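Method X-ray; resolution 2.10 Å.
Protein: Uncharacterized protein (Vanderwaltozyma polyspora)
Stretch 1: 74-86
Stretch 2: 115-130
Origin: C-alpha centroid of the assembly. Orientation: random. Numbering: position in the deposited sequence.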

# COMPACT_ATOMS: atom_id res chain seq x y z
N ALA A 74 1.27 13.27 -19.04
CA ALA A 74 1.82 14.25 -19.97
C ALA A 74 0.71 15.05 -20.65
O ALA A 74 0.92 16.21 -21.01
CB ALA A 74 2.69 13.55 -21.01
N LYS A 75 -0.47 14.47 -20.78
CA LYS A 75 -1.63 15.10 -21.40
C LYS A 75 -2.68 15.42 -20.35
O LYS A 75 -2.81 14.70 -19.35
CB LYS A 75 -2.23 14.17 -22.45
CG LYS A 75 -1.25 13.74 -23.51
CD LYS A 75 -1.31 14.74 -24.67
CE LYS A 75 -2.58 14.61 -25.52
NZ LYS A 75 -3.13 15.95 -25.95
N GLN A 76 -3.47 16.46 -20.61
CA GLN A 76 -4.61 16.76 -19.77
C GLN A 76 -5.57 15.58 -19.72
O GLN A 76 -5.82 14.93 -20.74
CB GLN A 76 -5.34 17.99 -20.29
CG GLN A 76 -6.31 18.56 -19.27
CD GLN A 76 -7.06 19.74 -19.81
OE1 GLN A 76 -7.77 19.63 -20.81
NE2 GLN A 76 -6.91 20.89 -19.16
N VAL A 77 -6.06 15.28 -18.52
CA VAL A 77 -6.99 14.17 -18.29
C VAL A 77 -8.38 14.75 -18.05
O VAL A 77 -8.52 15.76 -17.36
CB VAL A 77 -6.54 13.31 -17.09
CG1 VAL A 77 -7.51 12.17 -16.84
CG2 VAL A 77 -5.11 12.79 -17.30
N ASN A 78 -9.40 14.11 -18.62
CA ASN A 78 -10.77 14.52 -18.34
C ASN A 78 -11.21 13.94 -17.01
O ASN A 78 -11.00 12.75 -16.74
CB ASN A 78 -11.72 14.06 -19.45
CG ASN A 78 -11.37 14.66 -20.79
OD1 ASN A 78 -11.36 15.88 -20.94
ND2 ASN A 78 -11.09 13.82 -21.77
N LEU A 79 -11.85 14.76 -16.19
CA LEU A 79 -12.30 14.37 -14.86
C LEU A 79 -13.82 14.54 -14.82
O LEU A 79 -14.31 15.66 -14.89
CB LEU A 79 -11.63 15.21 -13.77
CG LEU A 79 -11.99 14.85 -12.32
CD1 LEU A 79 -11.53 13.44 -12.01
CD2 LEU A 79 -11.37 15.82 -11.33
N ARG A 80 -14.54 13.42 -14.73
CA ARG A 80 -16.00 13.42 -14.76
C ARG A 80 -16.54 13.10 -13.38
O ARG A 80 -16.27 12.02 -12.84
CB ARG A 80 -16.54 12.39 -15.76
CG ARG A 80 -16.32 12.74 -17.22
CD ARG A 80 -16.82 14.14 -17.56
NE ARG A 80 -18.26 14.30 -17.39
CZ ARG A 80 -19.18 13.83 -18.23
NH1 ARG A 80 -18.81 13.13 -19.30
NH2 ARG A 80 -20.47 14.05 -18.00
N ALA A 81 -17.30 14.02 -12.81
CA ALA A 81 -17.92 13.80 -11.52
C ALA A 81 -19.24 13.06 -11.72
O ALA A 81 -20.04 13.42 -12.58
CB ALA A 81 -18.14 15.13 -10.80
N ILE A 82 -19.46 12.03 -10.92
CA ILE A 82 -20.73 11.31 -10.88
C ILE A 82 -21.20 11.37 -9.44
O ILE A 82 -20.57 10.79 -8.54
CB ILE A 82 -20.59 9.87 -11.37
CG1 ILE A 82 -20.12 9.85 -12.83
CG2 ILE A 82 -21.92 9.11 -11.19
CD1 ILE A 82 -19.94 8.44 -13.40
N PHE A 83 -22.29 12.09 -9.21
CA PHE A 83 -22.84 12.23 -7.86
C PHE A 83 -23.72 11.02 -7.58
O PHE A 83 -24.76 10.82 -8.22
CB PHE A 83 -23.63 13.53 -7.74
CG PHE A 83 -23.98 13.89 -6.32
CD1 PHE A 83 -25.13 13.39 -5.73
CD2 PHE A 83 -23.17 14.73 -5.59
CE1 PHE A 83 -25.46 13.72 -4.43
CE2 PHE A 83 -23.50 15.06 -4.28
CZ PHE A 83 -24.64 14.55 -3.70
N ILE A 84 -23.30 10.19 -6.63
CA ILE A 84 -24.06 9.01 -6.23
C ILE A 84 -24.96 9.45 -5.08
O ILE A 84 -24.50 9.66 -3.96
CB ILE A 84 -23.15 7.85 -5.84
CG1 ILE A 84 -22.19 7.52 -7.01
CG2 ILE A 84 -23.99 6.63 -5.44
CD1 ILE A 84 -22.88 6.95 -8.30
N ASN A 85 -26.25 9.63 -5.38
CA ASN A 85 -27.18 10.10 -4.36
C ASN A 85 -27.69 8.89 -3.58
O ASN A 85 -28.76 8.34 -3.84
CB ASN A 85 -28.33 10.86 -5.02
CG ASN A 85 -29.29 11.42 -3.99
OD1 ASN A 85 -28.87 11.82 -2.92
ND2 ASN A 85 -30.58 11.46 -4.33
N ASN A 86 -26.89 8.45 -2.60
CA ASN A 86 -27.29 7.28 -1.81
C ASN A 86 -28.10 7.70 -0.58
O ASN A 86 -27.77 7.38 0.56
CB ASN A 86 -26.08 6.42 -1.45
CG ASN A 86 -24.97 7.21 -0.76
OD1 ASN A 86 -24.81 8.40 -0.98
ND2 ASN A 86 -24.19 6.52 0.08
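Stretch 2 (115-130) VDFNVSGKPILINQFG

Stretch 2 lies alongside stretch 1 as a parallel β partner, and apolar side chains pack on both faces of the pairing. On the face carrying Val77 and Phe117, the Phe117 ring receives two side chains of stretch 1: Leu79 CD2 sits over it, 4.2 Å from the centroid of the Phe117 ring in a CH-π contact, while Val77 CG1 approaches Phe117 CE1 at 3.7 Å. Leu79, whose CA-to-CB bond points toward stretch 2, also meets Val119, with CD2 3.7 Å from Val119 CG1. Farther along, Ala81 CB lies 4.0 Å from Pro123 CB, and Phe83 CD1 packs 3.5 Å from Leu125 CD1. Ile82, Ile84, Ile124 and Ile126 share the other face; there Ile82 CG2 is 3.9 Å from Ile126 CG1, and Ile84 CD1 is 4.1 Å from Ile126 CB. Ile84 CG2 also reaches Phe129 CD1 at 4.0 Å, beyond the paired strand.

Extended backbones running in the same direction hold these side chains in register. The segment 124-127 follows strand 77-85 at a crossing angle of -25°, with the axes approaching to 4.6 Å. In the first ladder, Val77 N donates to Asp116 O (3.0 Å), Asn118 N to Val77 O (2.7 Å) and Leu79 N to Asn118 O (2.8 Å). In the second, Ile124 N donates to Ala81 O (3.0 Å), Phe83 N to Ile124 O (2.6 Å), Ile126 N to Phe83 O (2.9 Å) and Asn85 N to Ile126 O (3.0 Å). As is usual in parallel pairing, the bonding residues of stretch 1 alternate along the strand; in these direct bonds Val77 and Phe83 use both N and O, Leu79 and Asn85 only N, and Ala81 only O.

Between the ladders the register shifts by two residues, because stretch 2 loops out after Asn118; Ser120 N donates to Asn118 OD1 at 3.0 Å within this loop. A water bridges the two stretches here, accepting from Ala81 N (2.7 Å) and donating to Gly121 O (2.7 Å). Arg80 covers the same irregularity: one face of its guanidinium lies against Gly121, with NE 3.6 Å from Gly121 CA, and NH2 donates to Lys122 O at 3.0 Å. A β-carbon on Gly121 would clash with Arg80 NE in this conformation.

Polar side chains close both ends. Gln76 NE2 donates to Asp116 OD1 (3.2 Å) at one, and Asn85 ND2 to Asn127 OD1 (2.9 Å) at the other. Here a second water accepts from Phe129 N and donates to Ile126 O, both at 2.8 Å, and donates weakly to Asn85 O (2.8 Å); a third links Gln128 N (2.6 Å) to Asn85 O (3.0 Å), extending the contact past the last direct backbone bond.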

# COMPACT_ATOMS: atom_id res chain seq x y z
N VAL A 115 -0.79 17.86 -11.88
CA VAL A 115 -1.87 17.07 -12.45
C VAL A 115 -2.85 18.03 -13.10
O VAL A 115 -3.44 18.89 -12.43
CB VAL A 115 -2.57 16.22 -11.39
CG1 VAL A 115 -3.60 15.34 -12.04
CG2 VAL A 115 -1.54 15.42 -10.60
N ASP A 116 -3.04 17.87 -14.40
CA ASP A 116 -3.86 18.76 -15.21
C ASP A 116 -5.14 18.02 -15.57
O ASP A 116 -5.12 17.09 -16.38
CB ASP A 116 -3.08 19.22 -16.45
CG ASP A 116 -3.85 20.19 -17.32
OD1 ASP A 116 -4.77 20.87 -16.81
OD2 ASP A 116 -3.51 20.28 -18.52
N PHE A 117 -6.24 18.40 -14.94
CA PHE A 117 -7.55 17.83 -15.21
C PHE A 117 -8.40 18.82 -15.99
O PHE A 117 -8.33 20.04 -15.78
CB PHE A 117 -8.31 17.46 -13.93
CG PHE A 117 -7.89 16.16 -13.33
CD1 PHE A 117 -8.04 14.98 -14.04
CD2 PHE A 117 -7.37 16.11 -12.06
CE1 PHE A 117 -7.66 13.78 -13.49
CE2 PHE A 117 -6.99 14.90 -11.50
CZ PHE A 117 -7.12 13.74 -12.21
N ASN A 118 -9.23 18.28 -16.88
CA ASN A 118 -10.30 19.02 -17.54
C ASN A 118 -11.59 18.60 -16.85
O ASN A 118 -11.97 17.43 -16.89
CB ASN A 118 -10.30 18.68 -19.04
CG ASN A 118 -11.50 19.25 -19.79
OD1 ASN A 118 -12.32 20.00 -19.26
ND2 ASN A 118 -11.60 18.87 -21.06
N VAL A 119 -12.25 19.55 -16.18
CA VAL A 119 -13.47 19.24 -15.42
C VAL A 119 -14.67 19.91 -16.06
O VAL A 119 -15.64 20.26 -15.37
CB VAL A 119 -13.35 19.68 -13.94
CG1 VAL A 119 -12.25 18.91 -13.23
CG2 VAL A 119 -13.10 21.18 -13.85
N SER A 120 -14.62 20.11 -17.37
CA SER A 120 -15.69 20.82 -18.06
C SER A 120 -16.93 19.95 -18.25
O SER A 120 -18.05 20.48 -18.31
CB SER A 120 -15.19 21.35 -19.41
OG SER A 120 -14.77 20.29 -20.24
N GLY A 121 -16.77 18.63 -18.33
CA GLY A 121 -17.93 17.76 -18.38
C GLY A 121 -18.86 17.99 -17.20
O GLY A 121 -18.41 17.99 -16.05
N LYS A 122 -20.14 18.23 -17.47
CA LYS A 122 -21.10 18.49 -16.41
C LYS A 122 -21.21 17.29 -15.47
O LYS A 122 -21.25 16.14 -15.93
CB LYS A 122 -22.47 18.81 -17.01
CG LYS A 122 -23.51 19.26 -16.00
CD LYS A 122 -23.14 20.63 -15.42
CE LYS A 122 -24.18 21.09 -14.39
NZ LYS A 122 -23.82 22.38 -13.74
N PRO A 123 -21.25 17.50 -14.15
CA PRO A 123 -21.48 16.39 -13.22
C PRO A 123 -22.79 15.67 -13.49
O PRO A 123 -23.80 16.27 -13.86
CB PRO A 123 -21.49 17.07 -11.85
CG PRO A 123 -20.61 18.26 -12.03
CD PRO A 123 -20.88 18.74 -13.45
N ILE A 124 -22.78 14.36 -13.26
CA ILE A 124 -23.92 13.50 -13.55
C ILE A 124 -24.50 13.00 -12.23
O ILE A 124 -23.76 12.50 -11.37
CB ILE A 124 -23.52 12.33 -14.45
CG1 ILE A 124 -23.10 12.87 -15.82
CG2 ILE A 124 -24.65 11.32 -14.53
CD1 ILE A 124 -22.53 11.82 -16.71
N LEU A 125 -25.81 13.11 -12.09
CA LEU A 125 -26.52 12.68 -10.90
C LEU A 125 -27.09 11.29 -11.13
O LEU A 125 -27.78 11.04 -12.13
CB LEU A 125 -27.64 13.67 -10.55
CG LEU A 125 -28.54 13.26 -9.37
CD1 LEU A 125 -27.73 13.17 -8.09
CD2 LEU A 125 -29.69 14.25 -9.18
N ILE A 126 -26.81 10.37 -10.21
CA ILE A 126 -27.35 9.02 -10.25
C ILE A 126 -28.15 8.77 -8.98
O ILE A 126 -27.60 8.78 -7.87
CB ILE A 126 -26.24 7.97 -10.42
CG1 ILE A 126 -25.62 8.11 -11.82
CG2 ILE A 126 -26.78 6.57 -10.17
CD1 ILE A 126 -25.00 6.86 -12.35
N ASN A 127 -29.45 8.52 -9.14
CA ASN A 127 -30.33 8.21 -8.03
C ASN A 127 -30.51 6.70 -7.93
O ASN A 127 -30.30 5.97 -8.90
CB ASN A 127 -31.69 8.88 -8.21
CG ASN A 127 -31.61 10.38 -8.12
OD1 ASN A 127 -31.10 10.92 -7.14
ND2 ASN A 127 -32.09 11.07 -9.15
N GLN A 128 -30.91 6.25 -6.74
CA GLN A 128 -31.33 4.87 -6.53
C GLN A 128 -30.23 3.88 -6.90
O GLN A 128 -30.50 2.81 -7.45
CB GLN A 128 -32.61 4.56 -7.31
CG GLN A 128 -33.76 5.49 -6.97
CD GLN A 128 -35.06 5.07 -7.62
OE1 GLN A 128 -36.06 4.84 -6.94
NE2 GLN A 128 -35.06 4.98 -8.94
N PHE A 129 -28.98 4.24 -6.61
CA PHE A 129 -27.89 3.30 -6.78
C PHE A 129 -27.68 2.54 -5.47
O PHE A 129 -27.62 3.14 -4.39
CB PHE A 129 -26.59 3.99 -7.20
CG PHE A 129 -25.44 3.04 -7.31
CD1 PHE A 129 -24.67 2.73 -6.19
CD2 PHE A 129 -25.15 2.43 -8.53
CE1 PHE A 129 -23.62 1.82 -6.28
CE2 PHE A 129 -24.10 1.52 -8.63
CZ PHE A 129 -23.33 1.22 -7.51
N GLY A 130 -27.55 1.23 -5.58
CA GLY A 130 -27.32 0.39 -4.43
C GLY A 130 -27.16 -1.05 -4.83
O GLY A 130 -27.18 -1.40 -6.02
O HOH W 1 -17.51 16.45 -13.99
O HOH W 2 -27.79 6.75 -5.98
O HOH W 3 -31.54 7.90 -4.87